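Putative oxidoreductase (PDB 3C1A) is a putative oxidoreductase that probably binds NAD(P) through an N-terminal Rossmann fold, its precise substrate and reaction not being established. Local coordinates at residues R223-N226 against T227-K230; A235-E239 against A240-V244; L303-R306 against V307-L311. All coordinates share one frame; numbering follows the deposited sequence.

Contact 1: residues R223-N226 against T227-K230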
ATOM      1  N   ARG A 223      -8.801 -12.285  -3.713  1.00 13.17           N
ATOM      2  CA  ARG A 223     -10.041 -11.915  -4.402  1.00 14.05           C
ATOM      3  C   ARG A 223     -10.307 -10.394  -4.333  1.00  9.29           C
ATOM      4  O   ARG A 223     -10.280  -9.796  -3.259  1.00 15.11           O
ATOM      5  CB  ARG A 223     -11.227 -12.701  -3.855  1.00 14.16           C
ATOM      6  CG  ARG A 223     -12.478 -12.619  -4.757  1.00 16.37           C
ATOM      7  CD  ARG A 223     -13.754 -12.892  -4.004  1.00 15.69           C
ATOM      8  NE  ARG A 223     -14.917 -12.680  -4.859  1.00 16.56           N
ATOM      9  CZ  ARG A 223     -16.160 -12.508  -4.405  1.00 16.67           C
ATOM     10  NH1 ARG A 223     -16.441 -12.555  -3.103  1.00 19.58           N
ATOM     11  NH2 ARG A 223     -17.147 -12.319  -5.277  1.00 17.22           N
ATOM     12  N   LEU A 224     -10.539  -9.815  -5.518  1.00 12.82           N
ATOM     13  CA  LEU A 224     -10.893  -8.407  -5.744  1.00 10.77           C
ATOM     14  C   LEU A 224     -12.210  -8.362  -6.542  1.00  8.80           C
ATOM     15  O   LEU A 224     -12.277  -8.870  -7.686  1.00 13.55           O
ATOM     16  CB  LEU A 224      -9.817  -7.679  -6.557  1.00 11.69           C
ATOM     17  CG  LEU A 224      -8.340  -7.975  -6.261  1.00 11.14           C
ATOM     18  CD1 LEU A 224      -7.376  -7.403  -7.335  1.00 11.56           C
ATOM     19  CD2 LEU A 224      -7.972  -7.490  -4.841  1.00  7.81           C
ATOM     20  N   CYS A 225     -13.216  -7.757  -5.937  1.00 11.82           N
ATOM     21  CA  CYS A 225     -14.551  -7.600  -6.506  1.00 11.27           C
ATOM     22  C   CYS A 225     -15.196  -6.245  -6.161  1.00 12.14           C
ATOM     23  O   CYS A 225     -15.371  -5.905  -4.984  1.00 12.73           O
ATOM     24  CB  CYS A 225     -15.415  -8.729  -6.043  1.00  9.35           C
ATOM     25  SG  CYS A 225     -17.106  -8.565  -6.663  1.00 14.29           S
ATOM     26  N   ASN A 226     -15.496  -5.458  -7.200  1.00 14.09           N
ATOM     27  CA  ASN A 226     -16.030  -4.100  -7.027  1.00 13.58           C
ATOM     28  C   ASN A 226     -17.557  -4.018  -7.229  1.00 16.78           C
ATOM     29  O   ASN A 226     -18.112  -2.927  -7.479  1.00 15.17           O
ATOM     30  CB  ASN A 226     -15.296  -3.065  -7.890  1.00 13.15           C
ATOM     31  CG  ASN A 226     -15.478  -3.281  -9.404  1.00 12.67           C
ATOM     32  OD1 ASN A 226     -16.037  -4.282  -9.828  1.00 13.26           O
ATOM     33  ND2 ASN A 226     -14.987  -2.334 -10.209  1.00  9.22           N
ATOM     34  N   THR A 227     -18.234  -5.161  -7.054  1.00 17.86           N
ATOM     35  CA  THR A 227     -19.684  -5.224  -7.169  1.00 16.69           C
ATOM     36  C   THR A 227     -20.341  -5.807  -5.912  1.00 16.99           C
ATOM     37  O   THR A 227     -21.427  -6.342  -5.997  1.00 19.30           O
ATOM     38  CB  THR A 227     -20.088  -6.008  -8.429  1.00 18.56           C
ATOM     39  OG1 THR A 227     -19.570  -7.345  -8.382  1.00 21.10           O
ATOM     40  CG2 THR A 227     -19.550  -5.343  -9.676  1.00 16.22           C
HETATM   41  N   MSE A 228     -19.701  -5.705  -4.751  1.00 15.19           N
HETATM   42  CA  MSE A 228     -20.222  -6.299  -3.514  1.00 15.97           C
HETATM   43  C   MSE A 228     -20.075  -5.343  -2.346  1.00 15.58           C
HETATM   44  O   MSE A 228     -19.377  -4.332  -2.433  1.00 20.28           O
HETATM   45  CB  MSE A 228     -19.512  -7.633  -3.172  1.00 16.04           C
HETATM   46  CG  MSE A 228     -18.060  -7.471  -2.911  1.00  8.53           C
HETATM   47 SE   MSE A 228     -17.051  -9.037  -2.468  0.75 15.55          SE
HETATM   48  CE  MSE A 228     -17.080  -8.888  -0.570  1.00 22.37           C
ATOM     49  N   ASP A 229     -20.729  -5.639  -1.230  1.00 16.10           N
ATOM     50  CA  ASP A 229     -20.590  -4.775  -0.063  1.00 15.62           C
ATOM     51  C   ASP A 229     -19.137  -4.612   0.406  1.00 17.61           C
ATOM     52  O   ASP A 229     -18.332  -5.522   0.292  1.00 17.07           O
ATOM     53  CB  ASP A 229     -21.436  -5.256   1.115  1.00 16.27           C
ATOM     54  CG  ASP A 229     -22.931  -4.945   0.960  1.00 14.84           C
ATOM     55  OD1 ASP A 229     -23.345  -4.282  -0.013  1.00 19.68           O
ATOM     56  OD2 ASP A 229     -23.700  -5.331   1.876  1.00 24.22           O
ATOM     57  N   LYS A 230     -18.864  -3.461   1.022  1.00 18.76           N
ATOM     58  CA  LYS A 230     -17.539  -3.103   1.517  1.00 18.85           C
ATOM     59  C   LYS A 230     -16.969  -4.121   2.519  1.00 19.06           C
ATOM     60  O   LYS A 230     -17.591  -4.468   3.538  1.00 18.67           O
ATOM     61  CB  LYS A 230     -17.556  -1.680   2.109  1.00 17.45           C
ATOM     62  CG  LYS A 230     -16.178  -1.081   2.356  1.00 23.67           C
TER
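Arg223 and Met228, a selenomethionine, meet flat group to chain: the SE atom lies over one face of the guanidinium, 3.6 Å from NH1, and the two side chains pass each other at a slant. A bend at chi3 (-96°) of Met228 turns its methyl CE aside, so that SE itself meets the guanidinium; the same atom also touches CB of Cys225, at 3.9 Å. Salt bridges from NH1 to Glu154 and from NH2 to Asp208 hold the guanidinium beneath it. Nearer the backbone, CG of Met228 rests 3.7 Å from O of Cys225. With SG anti to the backbone N (chi1 178°), Cys225 brings its sulfur to Thr227, where SG lies 3.2 Å from OG1 and accepts a weak hydrogen bond from N of Thr227 (3.6 Å, 160° at the hydrogen). CG2 of Thr227 leans on the side-chain amide of Asn226, 3.7 Å from OD1, an amide fixed by Gly207 and Glu205. A glycine here, lacking both OG1 and CG2, would probably leave SG and the Asn226 amide without their neighbour and let the corner flex. This is a corner between strands 218-225 and 229-238, which flank strand 148-158 in the mixed sheet of the GFO/IDH/MocA C-terminal domain.

Contact 2: residues A235-E239 against A240-V244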
ATOM      1  N   ALA A 235      -6.843 -14.217   5.778  1.00 13.52           N
ATOM      2  CA  ALA A 235      -6.705 -15.330   6.702  1.00 11.08           C
ATOM      3  C   ALA A 235      -5.406 -16.016   6.364  1.00 14.00           C
ATOM      4  O   ALA A 235      -5.118 -16.161   5.199  1.00  9.17           O
ATOM      5  CB  ALA A 235      -7.868 -16.291   6.544  1.00  9.38           C
ATOM      6  N   VAL A 236      -4.618 -16.401   7.360  1.00 11.04           N
ATOM      7  CA  VAL A 236      -3.382 -17.170   7.119  1.00 12.18           C
ATOM      8  C   VAL A 236      -3.580 -18.547   7.771  1.00 10.80           C
ATOM      9  O   VAL A 236      -3.765 -18.648   8.969  1.00 11.03           O
ATOM     10  CB  VAL A 236      -2.080 -16.466   7.643  1.00 11.35           C
ATOM     11  CG1 VAL A 236      -0.844 -17.340   7.362  1.00 12.51           C
ATOM     12  CG2 VAL A 236      -1.894 -15.113   6.945  1.00 11.06           C
ATOM     13  N   PHE A 237      -3.592 -19.589   6.957  1.00 11.67           N
ATOM     14  CA  PHE A 237      -3.918 -20.929   7.441  1.00 12.04           C
ATOM     15  C   PHE A 237      -2.618 -21.655   7.700  1.00 11.16           C
ATOM     16  O   PHE A 237      -1.774 -21.798   6.821  1.00 13.29           O
ATOM     17  CB  PHE A 237      -4.766 -21.724   6.425  1.00 14.13           C
ATOM     18  CG  PHE A 237      -6.073 -21.062   6.060  1.00 14.74           C
ATOM     19  CD1 PHE A 237      -7.236 -21.326   6.769  1.00 14.05           C
ATOM     20  CD2 PHE A 237      -6.139 -20.198   4.974  1.00 14.95           C
ATOM     21  CE1 PHE A 237      -8.420 -20.725   6.442  1.00  9.65           C
ATOM     22  CE2 PHE A 237      -7.342 -19.588   4.628  1.00 16.96           C
ATOM     23  CZ  PHE A 237      -8.474 -19.832   5.375  1.00 12.42           C
ATOM     24  N   GLY A 238      -2.455 -22.150   8.909  1.00 15.35           N
ATOM     25  CA  GLY A 238      -1.286 -22.975   9.208  1.00 13.53           C
ATOM     26  C   GLY A 238      -1.666 -24.337   9.710  1.00 14.39           C
ATOM     27  O   GLY A 238      -2.850 -24.659   9.877  1.00 14.80           O
ATOM     28  N   GLU A 239      -0.654 -25.137  10.022  1.00 15.47           N
ATOM     29  CA  GLU A 239      -0.877 -26.503  10.515  1.00 14.12           C
ATOM     30  C   GLU A 239      -1.605 -26.559  11.868  1.00 15.28           C
ATOM     31  O   GLU A 239      -2.264 -27.554  12.188  1.00 16.65           O
ATOM     32  CB  GLU A 239       0.444 -27.225  10.698  1.00 13.94           C
ATOM     33  CG  GLU A 239       1.174 -27.528   9.449  1.00 18.83           C
ATOM     34  CD  GLU A 239       2.429 -28.307   9.707  1.00 24.86           C
ATOM     35  OE1 GLU A 239       2.889 -28.329  10.875  1.00 18.74           O
ATOM     36  OE2 GLU A 239       2.964 -28.877   8.725  1.00 22.72           O
ATOM     37  N   ALA A 240      -1.440 -25.523  12.675  1.00 14.66           N
ATOM     38  CA  ALA A 240      -1.877 -25.540  14.073  1.00 13.16           C
ATOM     39  C   ALA A 240      -2.907 -24.487  14.438  1.00 14.25           C
ATOM     40  O   ALA A 240      -3.419 -24.518  15.537  1.00 16.63           O
ATOM     41  CB  ALA A 240      -0.653 -25.420  14.992  1.00 14.12           C
ATOM     42  N   GLY A 241      -3.238 -23.599  13.506  1.00 14.71           N
ATOM     43  CA  GLY A 241      -4.165 -22.489  13.744  1.00 15.87           C
ATOM     44  C   GLY A 241      -4.342 -21.683  12.468  1.00 12.93           C
ATOM     45  O   GLY A 241      -3.750 -21.988  11.457  1.00 12.90           O
ATOM     46  N   THR A 242      -5.235 -20.712  12.515  1.00 13.78           N
ATOM     47  CA  THR A 242      -5.546 -19.845  11.374  1.00 12.17           C
ATOM     48  C   THR A 242      -5.595 -18.429  11.950  1.00 15.73           C
ATOM     49  O   THR A 242      -6.237 -18.213  12.975  1.00 13.43           O
ATOM     50  CB  THR A 242      -6.913 -20.215  10.763  1.00 11.41           C
ATOM     51  OG1 THR A 242      -6.921 -21.612  10.375  1.00 14.14           O
ATOM     52  CG2 THR A 242      -7.228 -19.328   9.546  1.00  9.68           C
ATOM     53  N   LEU A 243      -4.887 -17.486  11.326  1.00 13.96           N
ATOM     54  CA  LEU A 243      -4.954 -16.081  11.740  1.00 11.98           C
ATOM     55  C   LEU A 243      -5.769 -15.328  10.722  1.00 12.45           C
ATOM     56  O   LEU A 243      -5.532 -15.464   9.517  1.00  9.92           O
ATOM     57  CB  LEU A 243      -3.556 -15.484  11.831  1.00 11.25           C
ATOM     58  CG  LEU A 243      -2.768 -16.013  13.018  1.00 12.91           C
ATOM     59  CD1 LEU A 243      -1.291 -15.803  12.877  1.00  9.10           C
ATOM     60  CD2 LEU A 243      -3.330 -15.347  14.294  1.00  8.79           C
ATOM     61  N   VAL A 244      -6.763 -14.592  11.200  1.00 10.63           N
ATOM     62  CA  VAL A 244      -7.670 -13.800  10.362  1.00 12.55           C
ATOM     63  C   VAL A 244      -7.669 -12.299  10.757  1.00 15.80           C
ATOM     64  O   VAL A 244      -7.745 -11.945  11.917  1.00 12.03           O
ATOM     65  CB  VAL A 244      -9.133 -14.339  10.405  1.00 14.30           C
ATOM     66  CG1 VAL A 244     -10.085 -13.456   9.565  1.00 11.51           C
ATOM     67  CG2 VAL A 244      -9.229 -15.788   9.947  1.00 15.05           C
TER
HETATM   68  O   HOH W   1      -5.455 -23.565   9.196  1.00 15.41           O
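Strands 235-238 and 242-244 run antiparallel, their axes 4.4 Å apart at the closest and their directions at 175°, with Val236 and Leu243 as a hydrogen-bonded pair between the non-hydrogen-bonded pairs Ala235-Val244 and Phe237-Thr242. N of Leu243 donates to O of Val236 (2.9 Å), and the reverse bond, from N of Val236 to O of Leu243, completes the pair. Nearer the turn, N of Gly238 donates to O of Gly241 at 2.9 Å, and Glu239 and Ala240 form the exposed tip. Phe237 and Thr242 lie side by side and point the same way from the sheet. Thr242 turns its methyl to the ring: with CG2 anti to the backbone N and OG1 at chi1 -57°, CG2 comes 3.4 Å from CD1 of Phe237, at a slant to the ring. Its hydroxyl accepts from a water (2.7 Å from OG1) that also donates to O of Gly238 (2.9 Å), and OG1 is bonded to O of Pro257 as well. The water sits at the edge of the Phe237 ring, in its plane. Further along this face, CB of Ala235 packs on CG2 of Val244 at 3.7 Å. The opposite face, with Val236 and Leu243, rests on Ile145 of helix 142-145, while strand 148-158 borders the hairpin beside 229-238 and strand 254-256 beside 242-246.

Contact 3: residues L303-R306 against V307-L311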
ATOM      1  N   LEU A 303      10.354  -3.865  -2.595  1.00 12.93           N
ATOM      2  CA  LEU A 303       9.074  -4.529  -2.490  1.00 13.65           C
ATOM      3  C   LEU A 303       8.058  -3.949  -3.461  1.00 14.93           C
ATOM      4  O   LEU A 303       7.323  -4.709  -4.061  1.00 13.94           O
ATOM      5  CB  LEU A 303       8.534  -4.464  -1.065  1.00 13.86           C
ATOM      6  CG  LEU A 303       7.246  -5.240  -0.757  1.00 18.17           C
ATOM      7  CD1 LEU A 303       7.385  -6.715  -1.024  1.00 13.81           C
ATOM      8  CD2 LEU A 303       6.802  -5.018   0.709  1.00 13.52           C
ATOM      9  N   GLY A 304       8.030  -2.624  -3.628  1.00 13.11           N
ATOM     10  CA  GLY A 304       7.141  -1.981  -4.609  1.00 10.71           C
ATOM     11  C   GLY A 304       7.433  -2.484  -6.010  1.00 14.10           C
ATOM     12  O   GLY A 304       6.511  -2.751  -6.805  1.00 11.57           O
ATOM     13  N   LEU A 305       8.714  -2.639  -6.308  1.00 10.64           N
ATOM     14  CA  LEU A 305       9.099  -3.170  -7.619  1.00 12.53           C
ATOM     15  C   LEU A 305       8.591  -4.620  -7.815  1.00 10.83           C
ATOM     16  O   LEU A 305       8.053  -4.980  -8.889  1.00 14.53           O
ATOM     17  CB  LEU A 305      10.608  -3.046  -7.815  1.00 10.97           C
ATOM     18  CG  LEU A 305      11.266  -3.813  -8.975  1.00 14.17           C
ATOM     19  CD1 LEU A 305      10.667  -3.483 -10.338  1.00 19.95           C
ATOM     20  CD2 LEU A 305      12.718  -3.475  -8.968  1.00 22.28           C
ATOM     21  N   ARG A 306       8.761  -5.440  -6.797  1.00 12.32           N
ATOM     22  CA  ARG A 306       8.371  -6.852  -6.876  1.00 14.13           C
ATOM     23  C   ARG A 306       6.844  -6.977  -7.016  1.00 13.22           C
ATOM     24  O   ARG A 306       6.370  -7.863  -7.717  1.00 13.73           O
ATOM     25  CB  ARG A 306       8.860  -7.614  -5.651  1.00 14.79           C
ATOM     26  CG  ARG A 306      10.372  -7.698  -5.545  1.00 15.02           C
ATOM     27  CD  ARG A 306      10.807  -8.088  -4.131  1.00 16.86           C
ATOM     28  NE  ARG A 306      10.135  -9.297  -3.694  1.00 12.95           N
ATOM     29  CZ  ARG A 306       9.864  -9.626  -2.437  1.00 18.44           C
ATOM     30  NH1 ARG A 306      10.291  -8.873  -1.439  1.00 17.93           N
ATOM     31  NH2 ARG A 306       9.221 -10.756  -2.173  1.00 24.72           N
ATOM     32  N   VAL A 307       6.099  -6.102  -6.325  1.00 11.19           N
ATOM     33  CA  VAL A 307       4.611  -6.025  -6.448  1.00 10.56           C
ATOM     34  C   VAL A 307       4.222  -5.680  -7.884  1.00 10.77           C
ATOM     35  O   VAL A 307       3.272  -6.270  -8.413  1.00  8.49           O
ATOM     36  CB  VAL A 307       4.013  -4.951  -5.564  1.00  5.21           C
ATOM     37  CG1 VAL A 307       2.549  -4.708  -5.906  1.00 10.82           C
ATOM     38  CG2 VAL A 307       4.238  -5.296  -4.011  1.00  5.17           C
ATOM     39  N   VAL A 308       4.908  -4.688  -8.470  1.00 12.56           N
ATOM     40  CA  VAL A 308       4.672  -4.305  -9.877  1.00 13.53           C
ATOM     41  C   VAL A 308       4.937  -5.464 -10.833  1.00 16.21           C
ATOM     42  O   VAL A 308       4.215  -5.659 -11.849  1.00 12.78           O
ATOM     43  CB  VAL A 308       5.494  -3.056 -10.309  1.00 14.90           C
ATOM     44  CG1 VAL A 308       5.486  -2.857 -11.857  1.00  9.44           C
ATOM     45  CG2 VAL A 308       4.959  -1.782  -9.680  1.00  7.74           C
ATOM     46  N   ARG A 309       5.944  -6.260 -10.515  1.00 15.93           N
ATOM     47  CA  ARG A 309       6.270  -7.421 -11.368  1.00 16.96           C
ATOM     48  C   ARG A 309       5.135  -8.437 -11.367  1.00 14.50           C
ATOM     49  O   ARG A 309       4.710  -8.913 -12.401  1.00 15.37           O
ATOM     50  CB  ARG A 309       7.584  -8.082 -10.938  1.00 18.11           C
ATOM     51  CG  ARG A 309       7.932  -9.268 -11.842  1.00 23.80           C
ATOM     52  CD  ARG A 309       9.274  -9.889 -11.546  1.00 25.92           C
ATOM     53  NE  ARG A 309      10.363  -8.951 -11.757  1.00 27.27           N
ATOM     54  CZ  ARG A 309      11.071  -8.392 -10.783  1.00 29.36           C
ATOM     55  NH1 ARG A 309      10.815  -8.666  -9.511  1.00 29.07           N
ATOM     56  NH2 ARG A 309      12.048  -7.553 -11.083  1.00 36.88           N
ATOM     57  N   VAL A 310       4.600  -8.727 -10.199  1.00 14.98           N
ATOM     58  CA  VAL A 310       3.539  -9.701 -10.070  1.00 16.39           C
ATOM     59  C   VAL A 310       2.258  -9.164 -10.733  1.00 17.01           C
ATOM     60  O   VAL A 310       1.522  -9.907 -11.367  1.00 16.95           O
ATOM     61  CB  VAL A 310       3.222  -9.991  -8.570  1.00 15.21           C
ATOM     62  CG1 VAL A 310       1.962 -10.839  -8.437  1.00 15.60           C
ATOM     63  CG2 VAL A 310       4.389 -10.638  -7.857  1.00 12.48           C
ATOM     64  N   LEU A 311       1.959  -7.877 -10.541  1.00 16.54           N
ATOM     65  CA  LEU A 311       0.723  -7.339 -11.087  1.00 15.90           C
ATOM     66  C   LEU A 311       0.736  -7.418 -12.605  1.00 16.29           C
ATOM     67  O   LEU A 311      -0.278  -7.786 -13.217  1.00 18.12           O
ATOM     68  CB  LEU A 311       0.504  -5.922 -10.617  1.00 13.98           C
ATOM     69  CG  LEU A 311       0.159  -5.840  -9.136  1.00 10.31           C
ATOM     70  CD1 LEU A 311       0.100  -4.410  -8.757  1.00  9.20           C
ATOM     71  CD2 LEU A 311      -1.169  -6.574  -8.912  1.00 13.71           C
TER
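With chi1 near 180° (-179°) and chi3 bent to -62°, Arg309 carries its guanidinium back toward the preceding turn, where NH1 comes 4.0 Å from CA of Arg306 and 4.1 Å from CG of the same residue. Arg306 sets CG beside its own backbone N and bends at chi3, and its charged end lies away from that of Arg309. The two guanidinium planes are nearly coplanar, 20° apart, yet NE of Arg306 and NH1 of Arg309 stay 5.9 Å from each other, so the like charges do not meet. NE of Arg306 has a salt bridge to Asp187, which probably offsets part of their mutual repulsion. Arg309 also brings NH2 to 4.4 Å from CD1 of Leu305, a loose approach at a slant to the guanidinium.

The valines show a recurring pattern: each sets CG2 anti to its carbonyl carbon, laying that methyl against the carbonyl oxygen four residues earlier. CG2 of Val307 is 3.1 Å from O of Leu303, CG2 of Val308 is 3.4 Å from O of Gly304, and CG2 of Val310 lies at the same 3.4 Å from O of Arg306. Each of these oxygens also accepts the alpha-helical i to i+4 bond from the valine concerned, and O of Leu305 takes that of Arg309. Leu305 packs against helix 106-119 and Leu311 against helix 168-184, whose Leu181 also touches Arg306, while Leu303 and Val307 meet the loop residues Leu130 and His127; helix 301-314 thus lies against both helices.

From the N terminus the chain first builds the parallel Rossmann sheet and then the earlier strands of the mixed sheet, 148-158 to 218-225. Contact 1 turns the corner from strand 218-225 into strand 229-238. That strand then runs on into contact 2, which closes the hairpin with strand 242-246, so both contacts use 229-238 and lie in one sheet, their centres about 23 Å apart. Contact 3 follows within the C-terminal helix 301-314 and closes no long loop; its nearest atoms are about 6 Å from contact 1. The three are in series, neither nested nor crossed. Through contact 3 the chain's end reaches helix 106-119 and helix 168-184, which also packs on contact 1.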